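Local coordinates for glycosyl Hydrolase (Clostridium thermocellum, PDB 6G1I), which is the catalytic domain of a cellulosomal GH124 endoglucanase that binds cello-oligosaccharide chains and a manganese ion and probably hydrolyses the glycosidic bonds of cellulose, at residues K23-I27 and E126-D131; V52-C57 and F143-R148; L190-Y194 and F205-T209. One frame throughout, in Å; residues are numbered along the deposited sequence.

Contact 1: K23-I27 and E126-D131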
loop_
_atom_site.group_PDB
_atom_site.type_symbol
_atom_site.label_atom_id
_atom_site.label_comp_id
_atom_site.label_asym_id
_atom_site.label_seq_id
_atom_site.Cartn_x
_atom_site.Cartn_y
_atom_site.Cartn_z
ATOM N N LYS A 23 -6.949 -7.561 -19.812
ATOM C CA LYS A 23 -7.564 -6.860 -18.681
ATOM C C LYS A 23 -8.601 -7.730 -17.976
ATOM O O LYS A 23 -8.540 -7.866 -16.779
ATOM C CB LYS A 23 -8.193 -5.551 -19.129
ATOM C CG LYS A 23 -8.935 -4.822 -18.042
ATOM C CD LYS A 23 -9.500 -3.492 -18.485
ATOM C CE LYS A 23 -10.404 -2.917 -17.427
ATOM N NZ LYS A 23 -10.898 -1.551 -17.726
ATOM N N HIS A 24 -9.592 -8.267 -18.725
ATOM C CA HIS A 24 -10.639 -8.970 -17.988
ATOM C C HIS A 24 -10.098 -10.224 -17.278
ATOM O O HIS A 24 -10.566 -10.536 -16.179
ATOM C CB HIS A 24 -11.838 -9.348 -18.857
ATOM C CG HIS A 24 -12.454 -8.215 -19.586
ATOM N ND1 HIS A 24 -12.726 -6.985 -19.007
ATOM C CD2 HIS A 24 -12.945 -8.165 -20.839
ATOM C CE1 HIS A 24 -13.303 -6.220 -19.901
ATOM N NE2 HIS A 24 -13.398 -6.899 -21.023
ATOM N N GLU A 25 -9.116 -10.915 -17.830
ATOM C CA GLU A 25 -8.503 -12.080 -17.167
ATOM C C GLU A 25 -7.667 -11.639 -15.973
ATOM O O GLU A 25 -7.663 -12.317 -14.947
ATOM C CB GLU A 25 -7.656 -12.952 -18.131
ATOM C CG GLU A 25 -8.360 -14.193 -18.660
ATOM C CD GLU A 25 -8.981 -15.067 -17.564
ATOM O OE1 GLU A 25 -8.268 -15.780 -16.798
ATOM O OE2 GLU A 25 -10.211 -15.028 -17.471
ATOM N N LEU A 26 -6.927 -10.545 -16.112
ATOM C CA LEU A 26 -6.174 -10.018 -14.981
ATOM C C LEU A 26 -7.117 -9.729 -13.807
ATOM O O LEU A 26 -6.777 -10.014 -12.641
ATOM C CB LEU A 26 -5.395 -8.780 -15.336
ATOM C CG LEU A 26 -4.180 -8.978 -16.242
ATOM C CD1 LEU A 26 -3.591 -7.657 -16.691
ATOM C CD2 LEU A 26 -3.091 -9.802 -15.514
ATOM N N ILE A 27 -8.257 -9.116 -14.086
ATOM C CA ILE A 27 -9.244 -8.768 -13.048
ATOM C C ILE A 27 -9.840 -10.055 -12.458
ATOM O O ILE A 27 -9.933 -10.175 -11.243
ATOM C CB ILE A 27 -10.266 -7.790 -13.568
ATOM C CG1 ILE A 27 -9.596 -6.461 -13.877
ATOM C CG2 ILE A 27 -11.430 -7.680 -12.609
ATOM C CD1 ILE A 27 -10.450 -5.419 -14.547
ATOM N N GLU A 126 -2.015 -1.199 -19.552
ATOM C CA GLU A 126 -3.065 -1.974 -18.925
ATOM C C GLU A 126 -2.459 -3.171 -18.147
ATOM O O GLU A 126 -2.931 -3.426 -17.024
ATOM C CB GLU A 126 -4.173 -2.378 -19.912
ATOM C CG GLU A 126 -5.106 -1.229 -20.372
ATOM C CD GLU A 126 -6.203 -1.726 -21.324
ATOM O OE1 GLU A 126 -7.377 -1.399 -21.212
ATOM O OE2 GLU A 126 -5.913 -2.542 -22.210
ATOM N N TYR A 127 -1.434 -3.864 -18.624
ATOM C CA TYR A 127 -0.855 -4.949 -17.805
ATOM C C TYR A 127 -0.260 -4.406 -16.524
ATOM O O TYR A 127 -0.447 -4.964 -15.434
ATOM C CB TYR A 127 0.216 -5.735 -18.571
ATOM C CG TYR A 127 0.867 -6.846 -17.737
ATOM C CD1 TYR A 127 1.978 -6.583 -16.918
ATOM C CD2 TYR A 127 0.355 -8.116 -17.713
ATOM C CE1 TYR A 127 2.545 -7.589 -16.149
ATOM C CE2 TYR A 127 0.920 -9.127 -16.915
ATOM C CZ TYR A 127 2.010 -8.833 -16.100
ATOM O OH TYR A 127 2.628 -9.768 -15.307
ATOM N N ASN A 128 0.447 -3.292 -16.633
ATOM C CA ASN A 128 1.138 -2.795 -15.427
ATOM C C ASN A 128 0.154 -2.244 -14.383
ATOM O O ASN A 128 0.433 -2.304 -13.167
ATOM C CB ASN A 128 2.152 -1.754 -15.776
ATOM C CG ASN A 128 3.362 -2.355 -16.463
ATOM O OD1 ASN A 128 3.641 -3.537 -16.319
ATOM N ND2 ASN A 128 4.134 -1.502 -17.134
ATOM N N PHE A 129 -0.988 -1.710 -14.824
ATOM C CA PHE A 129 -1.985 -1.219 -13.882
ATOM C C PHE A 129 -2.841 -2.327 -13.293
ATOM O O PHE A 129 -3.171 -2.273 -12.110
ATOM C CB PHE A 129 -2.866 -0.199 -14.625
ATOM C CG PHE A 129 -3.873 0.510 -13.702
ATOM C CD1 PHE A 129 -3.420 1.453 -12.813
ATOM C CD2 PHE A 129 -5.237 0.225 -13.747
ATOM C CE1 PHE A 129 -4.375 2.154 -12.011
ATOM C CE2 PHE A 129 -6.144 0.880 -12.961
ATOM C CZ PHE A 129 -5.728 1.828 -12.108
ATOM N N TYR A 130 -3.174 -3.366 -14.071
ATOM C CA TYR A 130 -4.094 -4.395 -13.655
ATOM C C TYR A 130 -3.455 -5.671 -13.139
ATOM O O TYR A 130 -4.157 -6.472 -12.524
ATOM C CB TYR A 130 -5.113 -4.716 -14.758
ATOM C CG TYR A 130 -6.106 -3.602 -14.977
ATOM C CD1 TYR A 130 -7.067 -3.313 -14.029
ATOM C CD2 TYR A 130 -6.083 -2.839 -16.164
ATOM C CE1 TYR A 130 -7.986 -2.294 -14.205
ATOM C CE2 TYR A 130 -6.985 -1.782 -16.355
ATOM C CZ TYR A 130 -7.930 -1.506 -15.378
ATOM O OH TYR A 130 -8.831 -0.494 -15.591
ATOM N N ASP A 131 -2.174 -5.912 -13.387
ATOM C CA ASP A 131 -1.512 -7.081 -12.811
ATOM C C ASP A 131 -1.271 -6.857 -11.325
ATOM O O ASP A 131 -0.719 -5.841 -10.908
ATOM C CB ASP A 131 -0.165 -7.348 -13.480
ATOM C CG ASP A 131 0.494 -8.567 -12.853
ATOM O OD1 ASP A 131 0.020 -9.690 -13.096
ATOM O OD2 ASP A 131 1.414 -8.380 -11.981
HETATM O O HOH W 1 -8.590 0.101 -19.118
HETATM O O HOH W 2 -4.193 -9.023 -11.667
#

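Contact 2: V52-C57 and F143-R148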
loop_
_atom_site.group_PDB
_atom_site.type_symbol
_atom_site.label_atom_id
_atom_site.label_comp_id
_atom_site.label_asym_id
_atom_site.label_seq_id
_atom_site.Cartn_x
_atom_site.Cartn_y
_atom_site.Cartn_z
ATOM N N VAL A 52 15.138 0.023 1.319
ATOM C CA VAL A 52 14.580 1.355 1.111
ATOM C C VAL A 52 13.368 1.594 2.063
ATOM O O VAL A 52 13.178 2.698 2.546
ATOM C CB VAL A 52 14.267 1.643 -0.380
ATOM C CG1 VAL A 52 13.198 0.729 -0.979
ATOM C CG2 VAL A 52 13.889 3.099 -0.573
ATOM N N ILE A 53 12.553 0.561 2.271
ATOM C CA ILE A 53 11.429 0.688 3.214
ATOM C C ILE A 53 11.929 1.100 4.602
ATOM O O ILE A 53 11.419 2.045 5.219
ATOM C CB ILE A 53 10.609 -0.589 3.251
ATOM C CG1 ILE A 53 9.897 -0.852 1.909
ATOM C CG2 ILE A 53 9.623 -0.562 4.421
ATOM C CD1 ILE A 53 9.353 -2.256 1.798
ATOM N N ARG A 54 12.949 0.386 5.073
ATOM C CA ARG A 54 13.538 0.691 6.376
ATOM C C ARG A 54 14.167 2.090 6.415
ATOM O O ARG A 54 14.009 2.850 7.366
ATOM C CB ARG A 54 14.564 -0.381 6.739
ATOM C CG ARG A 54 15.104 -0.228 8.137
ATOM C CD ARG A 54 16.364 -1.033 8.396
ATOM N NE ARG A 54 17.452 -0.558 7.541
ATOM C CZ ARG A 54 17.915 -1.197 6.452
ATOM N NH1 ARG A 54 17.721 -2.483 6.257
ATOM N NH2 ARG A 54 18.576 -0.512 5.553
ATOM N N ASP A 55 14.948 2.395 5.393
ATOM C CA ASP A 55 15.632 3.669 5.327
ATOM C C ASP A 55 14.656 4.844 5.391
ATOM O O ASP A 55 14.936 5.849 6.016
ATOM C CB ASP A 55 16.505 3.790 4.044
ATOM C CG ASP A 55 17.735 2.952 4.089
ATOM O OD1 ASP A 55 18.121 2.388 5.143
ATOM O OD2 ASP A 55 18.384 2.841 3.001
ATOM N N VAL A 56 13.537 4.729 4.672
ATOM C CA VAL A 56 12.563 5.812 4.653
ATOM C C VAL A 56 11.736 5.827 5.949
ATOM O O VAL A 56 11.597 6.876 6.600
ATOM C CB VAL A 56 11.673 5.688 3.435
ATOM C CG1 VAL A 56 10.531 6.721 3.510
ATOM C CG2 VAL A 56 12.493 5.838 2.162
ATOM N N CYS A 57 11.167 4.690 6.310
ATOM C CA CYS A 57 10.130 4.669 7.357
ATOM C C CYS A 57 10.670 4.432 8.770
ATOM O O CYS A 57 10.003 4.753 9.761
ATOM C CB CYS A 57 9.093 3.590 7.047
ATOM S SG CYS A 57 8.169 3.905 5.546
ATOM N N PHE A 143 3.728 4.799 -2.009
ATOM C CA PHE A 143 3.741 5.127 -0.629
ATOM C C PHE A 143 5.117 5.723 -0.183
ATOM O O PHE A 143 5.172 6.735 0.487
ATOM C CB PHE A 143 3.389 3.905 0.248
ATOM C CG PHE A 143 3.729 4.109 1.682
ATOM C CD1 PHE A 143 2.999 4.958 2.511
ATOM C CD2 PHE A 143 4.847 3.472 2.241
ATOM C CE1 PHE A 143 3.384 5.171 3.819
ATOM C CE2 PHE A 143 5.191 3.648 3.551
ATOM C CZ PHE A 143 4.479 4.504 4.347
ATOM N N LEU A 144 6.193 5.065 -0.619
ATOM C CA LEU A 144 7.548 5.588 -0.264
ATOM C C LEU A 144 7.791 6.978 -0.833
ATOM O O LEU A 144 8.459 7.793 -0.192
ATOM C CB LEU A 144 8.639 4.626 -0.668
ATOM C CG LEU A 144 8.636 3.260 0.091
ATOM C CD1 LEU A 144 9.722 2.396 -0.443
ATOM C CD2 LEU A 144 8.759 3.434 1.584
ATOM N N HIS A 145 7.232 7.253 -2.025
ATOM C CA HIS A 145 7.344 8.601 -2.563
ATOM C C HIS A 145 6.790 9.643 -1.555
ATOM O O HIS A 145 7.430 10.667 -1.297
ATOM C CB HIS A 145 6.588 8.672 -3.923
ATOM C CG HIS A 145 6.192 10.065 -4.293
ATOM N ND1 HIS A 145 7.102 11.022 -4.703
ATOM C CD2 HIS A 145 4.986 10.692 -4.270
ATOM C CE1 HIS A 145 6.470 12.178 -4.875
ATOM N NE2 HIS A 145 5.187 11.999 -4.642
ATOM N N PHE A 146 5.585 9.376 -1.065
ATOM C CA PHE A 146 4.951 10.314 -0.119
ATOM C C PHE A 146 5.588 10.291 1.258
ATOM O O PHE A 146 5.725 11.327 1.900
ATOM C CB PHE A 146 3.461 10.058 -0.022
ATOM C CG PHE A 146 2.717 10.461 -1.262
ATOM C CD1 PHE A 146 2.561 11.821 -1.571
ATOM C CD2 PHE A 146 2.163 9.503 -2.080
ATOM C CE1 PHE A 146 1.885 12.175 -2.735
ATOM C CE2 PHE A 146 1.480 9.878 -3.241
ATOM C CZ PHE A 146 1.359 11.223 -3.546
ATOM N N ALA A 147 6.051 9.115 1.714
ATOM C CA ALA A 147 6.751 9.036 2.994
ATOM C C ALA A 147 8.028 9.856 2.919
ATOM O O ALA A 147 8.397 10.519 3.899
ATOM C CB ALA A 147 7.015 7.584 3.331
ATOM N N ARG A 148 8.738 9.845 1.777
ATOM C CA ARG A 148 9.919 10.696 1.643
ATOM C C ARG A 148 9.571 12.169 1.612
ATOM O O ARG A 148 10.306 12.979 2.197
ATOM C CB ARG A 148 10.746 10.309 0.394
ATOM C CG ARG A 148 11.745 9.307 0.716
ATOM C CD ARG A 148 12.610 8.904 -0.492
ATOM N NE ARG A 148 13.761 8.177 -0.053
ATOM C CZ ARG A 148 14.393 7.235 -0.753
ATOM N NH1 ARG A 148 13.999 6.965 -1.974
ATOM N NH2 ARG A 148 15.372 6.569 -0.214
#

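Contact 3: L190-Y194 and F205-T209. With BGC (beta-D-glucopyranose), chain D; BGC (beta-D-glucopyranose), chain B; BGC (beta-D-glucopyranose), chain C.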
loop_
_atom_site.group_PDB
_atom_site.type_symbol
_atom_site.label_atom_id
_atom_site.label_comp_id
_atom_site.label_asym_id
_atom_site.label_seq_id
_atom_site.Cartn_x
_atom_site.Cartn_y
_atom_site.Cartn_z
ATOM N N LEU A 190 -5.043 -1.778 11.807
ATOM C CA LEU A 190 -5.413 -2.966 11.065
ATOM C C LEU A 190 -4.208 -3.823 10.814
ATOM O O LEU A 190 -4.245 -5.066 10.927
ATOM C CB LEU A 190 -6.042 -2.576 9.720
ATOM C CG LEU A 190 -7.401 -1.847 9.837
ATOM C CD1 LEU A 190 -7.738 -1.215 8.490
ATOM C CD2 LEU A 190 -8.537 -2.748 10.307
ATOM N N GLY A 191 -3.054 -3.219 10.435
ATOM C CA GLY A 191 -1.877 -4.000 10.174
ATOM C C GLY A 191 -1.422 -4.734 11.425
ATOM O O GLY A 191 -1.011 -5.916 11.376
ATOM N N ALA A 192 -1.452 -4.082 12.574
ATOM C CA ALA A 192 -0.986 -4.685 13.803
ATOM C C ALA A 192 -1.832 -5.863 14.227
ATOM O O ALA A 192 -1.313 -6.788 14.887
ATOM C CB ALA A 192 -0.871 -3.629 14.892
ATOM N N TRP A 193 -3.113 -5.887 13.848
ATOM C CA TRP A 193 -3.969 -7.016 14.117
ATOM C C TRP A 193 -3.404 -8.315 13.577
ATOM O O TRP A 193 -3.454 -9.373 14.222
ATOM C CB TRP A 193 -5.375 -6.770 13.590
ATOM C CG TRP A 193 -6.351 -7.868 13.799
ATOM C CD1 TRP A 193 -7.117 -8.068 14.917
ATOM C CD2 TRP A 193 -6.662 -8.940 12.905
ATOM N NE1 TRP A 193 -7.900 -9.168 14.746
ATOM C CE2 TRP A 193 -7.662 -9.708 13.498
ATOM C CE3 TRP A 193 -6.222 -9.298 11.604
ATOM C CZ2 TRP A 193 -8.222 -10.822 12.876
ATOM C CZ3 TRP A 193 -6.821 -10.381 11.003
ATOM C CH2 TRP A 193 -7.814 -11.124 11.617
ATOM N N TYR A 194 -2.838 -8.243 12.371
ATOM C CA TYR A 194 -2.278 -9.435 11.761
ATOM C C TYR A 194 -1.094 -9.981 12.551
ATOM O O TYR A 194 -0.930 -11.209 12.688
ATOM C CB TYR A 194 -1.840 -9.203 10.305
ATOM C CG TYR A 194 -3.030 -8.870 9.409
ATOM C CD1 TYR A 194 -3.460 -7.562 9.252
ATOM C CD2 TYR A 194 -3.721 -9.863 8.761
ATOM C CE1 TYR A 194 -4.599 -7.260 8.529
ATOM C CE2 TYR A 194 -4.849 -9.563 8.012
ATOM C CZ TYR A 194 -5.282 -8.295 7.898
ATOM O OH TYR A 194 -6.462 -8.047 7.185
ATOM N N PHE A 205 -8.599 -12.198 7.774
ATOM C CA PHE A 205 -8.521 -10.767 7.510
ATOM C C PHE A 205 -9.428 -10.029 8.471
ATOM O O PHE A 205 -10.408 -10.572 8.976
ATOM C CB PHE A 205 -8.870 -10.474 6.047
ATOM C CG PHE A 205 -10.294 -10.825 5.667
ATOM C CD1 PHE A 205 -10.637 -12.119 5.321
ATOM C CD2 PHE A 205 -11.289 -9.875 5.708
ATOM C CE1 PHE A 205 -11.960 -12.450 5.030
ATOM C CE2 PHE A 205 -12.597 -10.175 5.385
ATOM C CZ PHE A 205 -12.937 -11.450 5.041
ATOM N N THR A 206 -9.101 -8.749 8.641
ATOM C CA THR A 206 -9.915 -7.761 9.321
ATOM C C THR A 206 -10.385 -6.705 8.324
ATOM O O THR A 206 -10.308 -6.945 7.107
ATOM C CB THR A 206 -9.196 -7.272 10.593
ATOM O OG1 THR A 206 -10.071 -6.392 11.314
ATOM C CG2 THR A 206 -7.913 -6.561 10.296
ATOM N N TRP A 207 -10.940 -5.608 8.831
ATOM C CA TRP A 207 -11.530 -4.632 7.987
ATOM C C TRP A 207 -11.692 -3.306 8.726
ATOM O O TRP A 207 -11.726 -3.296 9.973
ATOM C CB TRP A 207 -12.933 -5.080 7.461
ATOM C CG TRP A 207 -13.908 -5.421 8.551
ATOM C CD1 TRP A 207 -14.772 -4.577 9.213
ATOM C CD2 TRP A 207 -14.136 -6.720 9.082
ATOM N NE1 TRP A 207 -15.503 -5.274 10.089
ATOM C CE2 TRP A 207 -15.147 -6.596 10.065
ATOM C CE3 TRP A 207 -13.578 -7.967 8.845
ATOM C CZ2 TRP A 207 -15.641 -7.691 10.790
ATOM C CZ3 TRP A 207 -14.057 -9.083 9.586
ATOM C CH2 TRP A 207 -15.087 -8.925 10.557
ATOM N N ASP A 208 -11.780 -2.219 7.994
ATOM C CA ASP A 208 -12.017 -0.881 8.554
ATOM C C ASP A 208 -13.136 -0.949 9.559
ATOM O O ASP A 208 -14.262 -1.383 9.217
ATOM C CB ASP A 208 -12.424 0.026 7.407
ATOM C CG ASP A 208 -12.650 1.475 7.796
ATOM O OD1 ASP A 208 -11.870 1.945 8.646
ATOM O OD2 ASP A 208 -13.612 2.104 7.295
ATOM N N THR A 209 -12.868 -0.474 10.766
ATOM C CA THR A 209 -13.845 -0.354 11.875
ATOM C C THR A 209 -14.169 -1.665 12.544
ATOM O O THR A 209 -14.981 -1.689 13.482
ATOM C CB THR A 209 -15.171 0.417 11.559
ATOM O OG1 THR A 209 -16.076 -0.399 10.797
ATOM C CG2 THR A 209 -14.853 1.739 10.874
HETATM C C2 BGC D . -19.353 -6.807 9.130
HETATM C C3 BGC D . -18.980 -5.963 7.928
HETATM C C4 BGC D . -17.683 -6.484 7.306
HETATM C C5 BGC D . -17.641 -8.004 7.088
HETATM C C6 BGC D . -16.270 -8.533 6.634
HETATM C C1 BGC D . -19.296 -8.272 8.728
HETATM O O1 BGC D . -19.544 -9.086 9.846
HETATM O O2 BGC D . -20.683 -6.431 9.482
HETATM O O3 BGC D . -18.915 -4.579 8.334
HETATM O O4 BGC D . -17.598 -5.911 6.019
HETATM O O5 BGC D . -18.007 -8.674 8.265
HETATM O O6 BGC D . -16.307 -9.916 6.219
HETATM C C2 BGC B . -16.441 -4.731 4.424
HETATM C C3 BGC B . -15.451 -3.589 4.163
HETATM C C4 BGC B . -15.844 -2.341 4.943
HETATM C C5 BGC B . -16.105 -2.649 6.402
HETATM C C6 BGC B . -16.635 -1.441 7.141
HETATM C C1 BGC B . -16.600 -4.937 5.884
HETATM O O2 BGC B . -15.926 -5.925 3.777
HETATM O O3 BGC B . -15.430 -3.353 2.738
HETATM O O4 BGC B . -14.766 -1.384 4.968
HETATM O O5 BGC B . -17.060 -3.710 6.484
HETATM O O6 BGC B . -17.853 -1.023 6.599
HETATM C C2 BGC C . -13.998 0.734 4.241
HETATM C C3 BGC C . -13.763 1.547 2.988
HETATM C C4 BGC C . -12.854 0.816 2.039
HETATM C C5 BGC C . -13.395 -0.591 1.765
HETATM C C6 BGC C . -12.383 -1.427 1.014
HETATM C C1 BGC C . -14.588 -0.601 3.813
HETATM O O2 BGC C . -14.914 1.396 5.100
HETATM O O3 BGC C . -13.190 2.784 3.387
HETATM O O4 BGC C . -12.825 1.469 0.784
HETATM O O5 BGC C . -13.639 -1.270 2.990
HETATM O O6 BGC C . -12.894 -2.742 0.822
#

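Contact 1: K23-I27 and E126-D131
In this lysozyme-clan fold, two short helical pieces run side by side here: the segments 23-27 and 126-130 point the same way, 14° apart, with axes 9.9 Å from each other. Tyr130 and Leu26 fill the space between them. The CA-to-CB bond of Leu26 points toward the second segment, and its branched apolar end packs on Tyr127 and Tyr130: CD1 lies 3.8 Å from Tyr130 CB and 4.1 Å from Tyr127 CD2. The Tyr130 ring offers its face to the aliphatic stem of Lys23, whose CG sits 4.1 Å from the ring centroid, 18° off the normal, a CH-pi contact. Ile27 adds CD1 at 4.0 Å from Tyr130 CE1. Lysine suits the partly exposed border, where the buried Tyr130 gives it an apolar face and a hydroxyl: the all-t side chain of Lys23 brings NZ to 3.2 Å from Tyr130 OH, to which it donates, while that hydroxyl also bonds to Glu84. Asp131, just past the helix end, N-caps the next helix through Ile134 N and holds the backbone of Tyr16 and Phe17, close in sequence to the manganese ligand Asp14. Near the closest CA pair, Leu26 CA to Asp131 CA at 5.9 Å, one water donates to both Leu26 O (2.9 Å) and Tyr130 O (2.7 Å).

Contact 2: V52-C57 and F143-R148
Leu144 pushes its side chain into helix 35-57 as a knob into a hole formed by Val52, Ile53, Val56 and Cys57. Its CD1 reaches Val52 CG1 at 3.9 Å and Ile53 CG1 at 4.0 Å, while CD2 lies 4.1 Å from Val56 CB. Branched, compact valines shape such a socket well, and the small Ala147 lets Val56 come close, CG1 to CB at 3.6 Å. Arg148 closes one border: Val56 CG2 lies over one face of its guanidinium, 3.5 Å from NE, and the charge is answered by Glu118. Elsewhere Cys57 SG meets the edge of the Phe143 ring, 3.6 Å from CE2, a sulfur-aromatic contact. The axes cross at 27°, 9.9 Å apart at their closest; the middle of the interface is made of apolar side chains. Beyond the pair, Phe143 packs on Phe68 of helix 62-77 and on Leu164 and Tyr167 of helix 157-169, which Ala147 also touches through Ile159; helix 139-151 thus packs on both helix 35-57 and helix 157-169, and Ala147 touches both.

Contact 3: L190-Y194 and F205-T209
This is a buried helix-to-loop contact, in which the irregular segment 205-209 is laid back against helix 177-196 so that its outer side can face the bound glycan. Thr206 is the residue turned inward. Its CB stands over the six-membered ring of Trp193, 3.8 Å from the centroid and 13° off the normal, a CH-pi contact, and its CG2 lies 3.9 Å from Leu190 CD2. A threonine serves both needs of the site: the methyl is received by apolar side chains, while OG1 bonds to Asp210. The backbone is fixed as well, since Thr206 N donates to Tyr194 OH (3.1 Å, 169°), a hydroxyl that also bonds to Thr74 of helix 62-77. Leu190 CD2 also comes up against the Trp207 carbonyl, 3.3 Å from Trp207 O.

The CA-to-CB bonds of Phe205 and Trp207 point away from the helix, although Phe205 CB still lies 3.6 Å from Tyr194 OH. Trp207 presents a face of its indole to two glucose units, CE3 lying 3.5 Å from C6 of the chain D glucose and CD1 3.7 Å from C5 of the chain B glucose. Asp208 OD2 accepts a hydrogen bond from O2 of the chain C glucose at 2.6 Å, and its OD1 pairs with Arg182. An aromatic platform beside an acidic side chain that takes a sugar hydroxyl is characteristic of the substrate cleft of a cellulase.

How the contacts relate
From the N terminus, helix 23-32 comes first, and contact 1 closes a long loop when residues 126-131 return to it. Helix 35-57 follows within that loop, and its end is met by residues 143-148, so contacts 1 and 2 cross along the chain. Their centres are 26 Å apart on opposite sides of the chain's centre: contact 1 joins the N-terminal helix to helix 126-130, contact 2 the long helix to 139-151. Contact 3 comes after both, closing a short local loop, with ten residues between its segments, at the end of helix 177-196; its centre is 27 Å from that of contact 1 and 22 Å from that of contact 2. None touches another.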